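6-carboxyhexanoate--coa ligase (Bacillus subtilis, PDB 5FLL) is an acid–CoA ligase with a mixed alpha/beta fold, modelled here with pimeloyl-AMP bound. Local coordinates at residues Thr83-Cys88 with Arg214-Lys219. Sequence-based numbering, arbitrary orientation.
With WAQ (pimeloyl-AMP), chain C.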
loop_
_atom_site.group_PDB
_atom_site.type_symbol
_atom_site.label_atom_id
_atom_site.label_comp_id
_atom_site.label_asym_id
_atom_site.label_seq_id
_atom_site.Cartn_x
_atom_site.Cartn_y
_atom_site.Cartn_z
ATOM N N THR A 83 20.835 12.657 27.444
ATOM C CA THR A 83 20.921 11.220 27.622
ATOM C C THR A 83 21.161 10.904 29.083
ATOM O O THR A 83 22.141 11.328 29.654
ATOM C CB THR A 83 22.045 10.616 26.750
ATOM O OG1 THR A 83 21.753 10.878 25.377
ATOM C CG2 THR A 83 22.145 9.120 26.941
ATOM N N ASN A 84 20.215 10.183 29.682
ATOM C CA ASN A 84 20.347 9.660 31.042
ATOM C C ASN A 84 20.830 8.221 31.007
ATOM O O ASN A 84 20.114 7.309 30.591
ATOM C CB ASN A 84 19.015 9.745 31.785
ATOM C CG ASN A 84 18.405 11.154 31.737
ATOM O OD1 ASN A 84 18.727 12.010 32.551
ATOM N ND2 ASN A 84 17.528 11.391 30.758
ATOM N N GLU A 85 22.063 8.037 31.452
ATOM C CA GLU A 85 22.653 6.719 31.580
ATOM C C GLU A 85 22.116 6.099 32.846
ATOM O O GLU A 85 22.362 6.616 33.925
ATOM C CB GLU A 85 24.192 6.815 31.700
ATOM C CG GLU A 85 24.896 7.442 30.514
ATOM C CD GLU A 85 24.908 6.550 29.295
ATOM O OE1 GLU A 85 24.845 5.316 29.430
ATOM O OE2 GLU A 85 24.977 7.089 28.182
ATOM N N VAL A 86 21.467 4.944 32.725
ATOM C CA VAL A 86 21.029 4.167 33.887
ATOM C C VAL A 86 21.602 2.762 33.773
ATOM O O VAL A 86 22.034 2.379 32.711
ATOM C CB VAL A 86 19.483 4.127 33.981
ATOM C CG1 VAL A 86 18.964 5.533 34.238
ATOM C CG2 VAL A 86 18.882 3.576 32.693
ATOM N N SER A 87 21.614 2.003 34.867
ATOM C CA SER A 87 22.262 0.715 34.871
ATOM C C SER A 87 21.301 -0.442 34.728
ATOM O O SER A 87 21.737 -1.583 34.617
ATOM C CB SER A 87 23.061 0.542 36.155
ATOM O OG SER A 87 23.654 1.771 36.520
ATOM N N CYS A 88 20.003 -0.178 34.763
ATOM C CA CYS A 88 19.019 -1.258 34.599
ATOM C C CYS A 88 17.637 -0.644 34.325
ATOM O O CYS A 88 17.399 0.513 34.660
ATOM C CB CYS A 88 18.956 -2.152 35.853
ATOM S SG CYS A 88 18.325 -1.275 37.309
ATOM N N ARG A 214 16.468 10.943 26.861
ATOM C CA ARG A 214 16.727 9.558 26.580
ATOM C C ARG A 214 17.115 8.844 27.854
ATOM O O ARG A 214 17.733 9.424 28.757
ATOM C CB ARG A 214 17.864 9.442 25.571
ATOM C CG ARG A 214 17.552 10.132 24.265
ATOM C CD ARG A 214 18.754 10.179 23.357
ATOM N NE ARG A 214 18.970 8.909 22.689
ATOM C CZ ARG A 214 20.066 8.172 22.824
ATOM N NH1 ARG A 214 21.044 8.564 23.604
ATOM N NH2 ARG A 214 20.179 7.038 22.151
ATOM N N ILE A 215 16.738 7.576 27.914
ATOM C CA ILE A 215 16.949 6.757 29.092
ATOM C C ILE A 215 17.430 5.411 28.539
ATOM O O ILE A 215 16.730 4.753 27.753
ATOM C CB ILE A 215 15.635 6.583 29.895
ATOM C CG1 ILE A 215 15.011 7.955 30.235
ATOM C CG2 ILE A 215 15.893 5.786 31.150
ATOM C CD1 ILE A 215 13.670 7.890 30.947
ATOM N N THR A 216 18.653 5.048 28.887
ATOM C CA THR A 216 19.371 4.031 28.115
ATOM C C THR A 216 18.925 2.595 28.376
ATOM O O THR A 216 19.318 1.694 27.625
ATOM C CB THR A 216 20.879 4.090 28.384
ATOM O OG1 THR A 216 21.062 3.974 29.792
ATOM C CG2 THR A 216 21.452 5.403 27.866
ATOM N N ALA A 217 18.167 2.378 29.447
ATOM C CA ALA A 217 17.571 1.077 29.707
ATOM C C ALA A 217 16.172 1.238 30.244
ATOM O O ALA A 217 16.001 1.677 31.365
ATOM C CB ALA A 217 18.411 0.292 30.697
ATOM N N MET A 218 15.177 0.839 29.448
ATOM C CA MET A 218 13.762 0.941 29.835
ATOM C C MET A 218 13.065 -0.424 29.898
ATOM O O MET A 218 11.955 -0.527 30.406
ATOM C CB MET A 218 13.026 1.859 28.862
ATOM C CG MET A 218 13.415 3.325 28.981
ATOM S SD MET A 218 12.728 4.020 30.509
ATOM C CE MET A 218 11.114 4.430 29.901
ATOM N N LYS A 219 13.752 -1.473 29.441
ATOM C CA LYS A 219 13.272 -2.859 29.546
ATOM C C LYS A 219 14.433 -3.830 29.255
ATOM O O LYS A 219 15.515 -3.403 28.892
ATOM C CB LYS A 219 12.181 -3.106 28.526
ATOM C CG LYS A 219 12.716 -3.093 27.098
ATOM C CD LYS A 219 11.664 -3.532 26.091
ATOM C CE LYS A 219 12.238 -3.676 24.692
ATOM N NZ LYS A 219 11.139 -4.094 23.781
HETATM N N1 WAQ C . 2.633 7.064 15.767
HETATM C C2 WAQ C . 2.094 6.588 16.961
HETATM N N3 WAQ C . 2.742 5.567 17.646
HETATM C C4 WAQ C . 3.866 5.040 17.105
HETATM C C5 WAQ C . 4.384 5.514 15.960
HETATM C C6 WAQ C . 3.757 6.505 15.300
HETATM N N6 WAQ C . 4.296 6.918 14.160
HETATM N N7 WAQ C . 5.506 4.834 15.701
HETATM C C8 WAQ C . 5.686 3.938 16.657
HETATM N N9 WAQ C . 4.672 4.077 17.537
HETATM C "C1'" WAQ C . 4.399 3.288 18.742
HETATM C "C2'" WAQ C . 3.948 1.923 18.294
HETATM O "O2'" WAQ C . 3.102 1.351 19.251
HETATM C "C3'" WAQ C . 5.259 1.137 18.287
HETATM O "O3'" WAQ C . 5.020 -0.266 18.326
HETATM C "C4'" WAQ C . 5.842 1.627 19.570
HETATM O "O4'" WAQ C . 5.525 3.051 19.590
HETATM C "C5'" WAQ C . 7.362 1.509 19.531
HETATM O "O5'" WAQ C . 7.733 1.843 18.253
HETATM O OAB WAQ C . 17.727 5.917 21.175
HETATM O OAC WAQ C . 12.249 2.562 18.296
HETATM O OAD WAQ C . 9.786 0.297 17.928
HETATM O OAE WAQ C . 16.952 8.065 21.211
HETATM O OAH WAQ C . 9.485 2.470 16.484
HETATM C CAK WAQ C . 13.306 5.411 21.368
HETATM C CAL WAQ C . 14.815 5.668 21.664
HETATM C CAM WAQ C . 13.125 4.263 20.389
HETATM C CAN WAQ C . 15.497 6.289 20.470
HETATM C CAO WAQ C . 11.680 3.799 20.366
HETATM O OAU WAQ C . 10.046 2.640 19.018
HETATM C CAW WAQ C . 16.829 6.801 21.015
HETATM C CAX WAQ C . 11.373 2.957 19.089
HETATM P PBG WAQ C . 9.313 1.853 17.838
#
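R214 has CG beside its backbone N (chi1 -60°), and the chain bends at chi3 (79°). T83 sets OG1 beside its own N. T83 and R214 are paired in a parallel bridge, and with these torsions their side chains run side by side on one face of the sheet. The bridge joins strand 81-84, an outermost strand of the mixed seven-stranded sheet, to strand 211-215. R214 NH1 donates to T83 OG1 at 3.0 Å, with the oxygen in the guanidinium plane. From the same flat group, R214 NE bonds WAQ OAE at 2.6 Å and R214 NH2 bonds WAQ OAB. Both are oxygens of the terminal carboxylate of pimeloyl-AMP. T83 OG1 is thus a second-shell partner of the ligand. Its in-plane bond is consistent with holding the guanidinium in its rotation, together with the two bonds to the carboxylate. Y200 packs against R214 and also bonds the ligand.

The N84 side chain lies on the other face. N84 N and N84 ND2 each lie 2.8 Å from R214 O and bond it from opposite faces of the carbonyl plane. ND2 also bonds Q213 OE1. T216 N returns a bond to N84 O at 3.2 Å. Beyond strand 81-84, V86 CG2 packs on I215 CG2 (4.0 Å) and, past the end of strand 211-215, on A217 CB (3.9 Å). T216 OG1 accepts a nearly straight bond from V86 N (3.1 Å, 173°).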